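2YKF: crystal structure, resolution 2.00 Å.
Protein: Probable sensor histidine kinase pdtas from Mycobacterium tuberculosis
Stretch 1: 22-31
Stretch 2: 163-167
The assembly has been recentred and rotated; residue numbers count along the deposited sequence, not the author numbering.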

# COMPACT_ATOMS: atom_id res chain seq x y z
N ASP A 22 -10.71 10.68 -20.60
CA ASP A 22 -11.19 9.68 -19.61
C ASP A 22 -10.33 8.47 -19.43
O ASP A 22 -10.10 8.06 -18.30
CB ASP A 22 -12.54 9.12 -20.03
CG ASP A 22 -13.63 10.06 -19.83
OD1 ASP A 22 -13.43 11.08 -19.10
OD2 ASP A 22 -14.75 9.74 -20.34
N HIS A 23 -9.95 7.84 -20.54
CA HIS A 23 -9.12 6.69 -20.46
C HIS A 23 -7.77 6.99 -19.75
O HIS A 23 -7.29 6.17 -18.98
CB HIS A 23 -8.86 6.16 -21.85
CG HIS A 23 -8.11 4.86 -21.88
ND1 HIS A 23 -8.67 3.67 -21.47
CD2 HIS A 23 -6.86 4.56 -22.31
CE1 HIS A 23 -7.81 2.69 -21.67
NE2 HIS A 23 -6.70 3.21 -22.19
N LEU A 24 -7.15 8.14 -20.04
CA LEU A 24 -5.89 8.43 -19.36
C LEU A 24 -6.13 8.67 -17.90
O LEU A 24 -5.30 8.27 -17.07
CB LEU A 24 -5.10 9.61 -19.99
CG LEU A 24 -4.63 9.28 -21.43
CD1 LEU A 24 -3.87 10.46 -21.99
CD2 LEU A 24 -3.76 8.07 -21.46
N HIS A 25 -7.22 9.34 -17.55
CA HIS A 25 -7.56 9.52 -16.12
C HIS A 25 -7.68 8.14 -15.42
O HIS A 25 -7.17 7.95 -14.31
CB HIS A 25 -8.88 10.26 -15.94
CG HIS A 25 -8.77 11.75 -16.08
ND1 HIS A 25 -8.36 12.57 -15.05
CD2 HIS A 25 -9.10 12.58 -17.11
CE1 HIS A 25 -8.42 13.84 -15.44
NE2 HIS A 25 -8.86 13.87 -16.69
N ALA A 26 -8.36 7.23 -16.07
CA ALA A 26 -8.48 5.81 -15.61
C ALA A 26 -7.13 5.10 -15.46
O ALA A 26 -6.88 4.39 -14.47
CB ALA A 26 -9.43 5.01 -16.58
N VAL A 27 -6.22 5.27 -16.44
CA VAL A 27 -4.88 4.73 -16.29
C VAL A 27 -4.19 5.20 -15.00
O VAL A 27 -3.67 4.36 -14.21
CB VAL A 27 -3.93 5.12 -17.48
CG1 VAL A 27 -2.47 4.67 -17.15
CG2 VAL A 27 -4.48 4.45 -18.82
N VAL A 28 -4.16 6.52 -14.80
CA VAL A 28 -3.54 7.11 -13.62
C VAL A 28 -4.28 6.69 -12.31
O VAL A 28 -3.66 6.49 -11.27
CB VAL A 28 -3.45 8.67 -13.76
CG1 VAL A 28 -2.85 9.27 -12.49
CG2 VAL A 28 -2.51 9.02 -14.96
N GLY A 29 -5.57 6.45 -12.40
CA GLY A 29 -6.34 6.01 -11.26
C GLY A 29 -5.96 4.58 -10.91
O GLY A 29 -6.18 4.17 -9.79
N GLU A 30 -5.39 3.82 -11.86
CA GLU A 30 -5.11 2.40 -11.63
C GLU A 30 -3.65 2.03 -11.58
O GLU A 30 -3.32 0.92 -11.18
CB GLU A 30 -5.67 1.61 -12.78
CG GLU A 30 -7.13 1.74 -12.95
CD GLU A 30 -7.94 0.61 -12.30
OE1 GLU A 30 -7.46 -0.01 -11.32
OE2 GLU A 30 -9.08 0.38 -12.79
N TRP A 31 -2.76 2.89 -12.08
CA TRP A 31 -1.42 2.40 -12.36
C TRP A 31 -0.53 2.28 -11.10
O TRP A 31 0.60 1.80 -11.21
CB TRP A 31 -0.75 3.29 -13.42
CG TRP A 31 -0.43 4.65 -12.96
CD1 TRP A 31 -0.85 5.32 -11.79
CD2 TRP A 31 0.39 5.56 -13.67
NE1 TRP A 31 -0.32 6.61 -11.80
CE2 TRP A 31 0.44 6.76 -12.95
CE3 TRP A 31 1.09 5.47 -14.91
CZ2 TRP A 31 1.20 7.89 -13.42
CZ3 TRP A 31 1.86 6.53 -15.33
CH2 TRP A 31 1.90 7.73 -14.60
N THR A 163 -7.07 -2.59 -23.68
CA THR A 163 -8.05 -3.37 -22.90
C THR A 163 -7.97 -3.23 -21.36
O THR A 163 -8.79 -3.82 -20.61
CB THR A 163 -7.93 -4.85 -23.23
OG1 THR A 163 -6.58 -5.25 -23.05
CG2 THR A 163 -8.37 -5.14 -24.73
N PHE A 164 -6.98 -2.49 -20.88
CA PHE A 164 -6.89 -2.12 -19.45
C PHE A 164 -6.38 -0.66 -19.41
O PHE A 164 -5.47 -0.31 -20.17
CB PHE A 164 -5.88 -3.03 -18.74
CG PHE A 164 -5.58 -2.64 -17.31
CD1 PHE A 164 -6.48 -2.96 -16.30
CD2 PHE A 164 -4.39 -1.99 -17.00
CE1 PHE A 164 -6.18 -2.59 -14.95
CE2 PHE A 164 -4.07 -1.61 -15.68
CZ PHE A 164 -4.96 -1.93 -14.65
N PRO A 165 -6.97 0.18 -18.56
CA PRO A 165 -8.16 -0.08 -17.75
C PRO A 165 -9.40 -0.21 -18.65
O PRO A 165 -9.37 0.16 -19.84
CB PRO A 165 -8.31 1.20 -16.90
CG PRO A 165 -7.18 2.06 -17.20
CD PRO A 165 -6.49 1.57 -18.44
N ASP A 166 -10.47 -0.74 -18.07
CA ASP A 166 -11.72 -0.95 -18.80
C ASP A 166 -12.80 -0.09 -18.13
O ASP A 166 -13.06 -0.24 -16.93
CB ASP A 166 -12.05 -2.45 -18.79
CG ASP A 166 -13.41 -2.77 -19.43
OD1 ASP A 166 -14.33 -1.91 -19.41
OD2 ASP A 166 -13.56 -3.92 -19.91
N ALA A 167 -13.41 0.81 -18.93
CA ALA A 167 -14.26 1.95 -18.47
C ALA A 167 -13.43 3.05 -17.79
O ALA A 167 -12.54 3.64 -18.42
CB ALA A 167 -15.47 1.50 -17.56
O HOH W 1 -5.15 1.27 -22.54
O HOH W 2 -11.38 3.49 -20.85

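Residues 22-31 belong to a helix that begins earlier in the chain and continues beyond it, while residues 163-167 form an irregular segment lying against one side of it. The helix is held by its own backbone hydrogen bonds, such as Ala 26 N to Asp 22 O (2.9 Å) and Val 27 N to His 23 O (2.9 Å). With its amide groups so engaged, it offers the segment mainly side chains and the flank of its backbone. No direct hydrogen bond joins the two stretches; they meet through apolar packing, centred on Pro 165, and through two waters held by His 23. The backbones come closest at Val 27 and Pro 165, whose CA atoms are 6.0 Å apart, and together the two surfaces bury 323 Å².

Asp 22 is exposed and makes no contact with the segment, as suits a charged side chain at the margin of an apolar patch. His 23 is the polar centre of the pairing. Its CA-to-CB bond points sideways, but with chi1 in the t well the imidazole reaches nearer the segment. Pro 165 O lies at the ring edge, 3.5 Å from His 23 CE1, a contact that brings a polarised ring carbon near a carbonyl oxygen. The two ring nitrogens each bind a water: His 23 NE2 lies 2.5 Å from a water whose oxygen is 2.9 Å from Phe 164 O, within hydrogen-bonding reach of it, and His 23 ND1 lies 2.8 Å from another that donates to Ala 167 O at 2.7 Å. Histidine suits this place because its two nitrogens, on separate sides of CE1, can each hold a water that bridges to a backbone carbonyl of the segment, one at Phe 164 and the other at Ala 167.

Leu 24 points away from the segment and His 25 is out of its reach, as the turn of the helix requires. Ala 26 returns to the contact, its CB directed toward the segment and 3.8 Å from Pro 165 CG. Its small methyl allows a close approach: Ala 26 C is only 3.5 Å from Pro 165 CG. Val 27 follows, with its CG2 3.5 Å from Pro 165 CD, while its backbone N lies 3.4 Å from Pro 165 CG. The proline ring thus packs against helix backbone as well as side chains. A compact, apolar ring fits such a surface well, and its CB points toward the helix. The peptide bond before it is cis.

Val 28 points away, and Gly 29 has no side chain to contribute. One turn beyond Ala 26, Glu 30 directs its CB toward the segment and uses the aliphatic part of its side chain there: Glu 30 CB is 4.1 Å from Phe 164 CZ, and Glu 30 CG is 4.2 Å from Pro 165 CB. Its carboxylate atom OE1 is hydrogen-bonded elsewhere in the structure. Phe 164 starts away from the helix, yet its long side chain brings the ring back to Glu 30. The end of Trp 31 leads away, and the contact stops there.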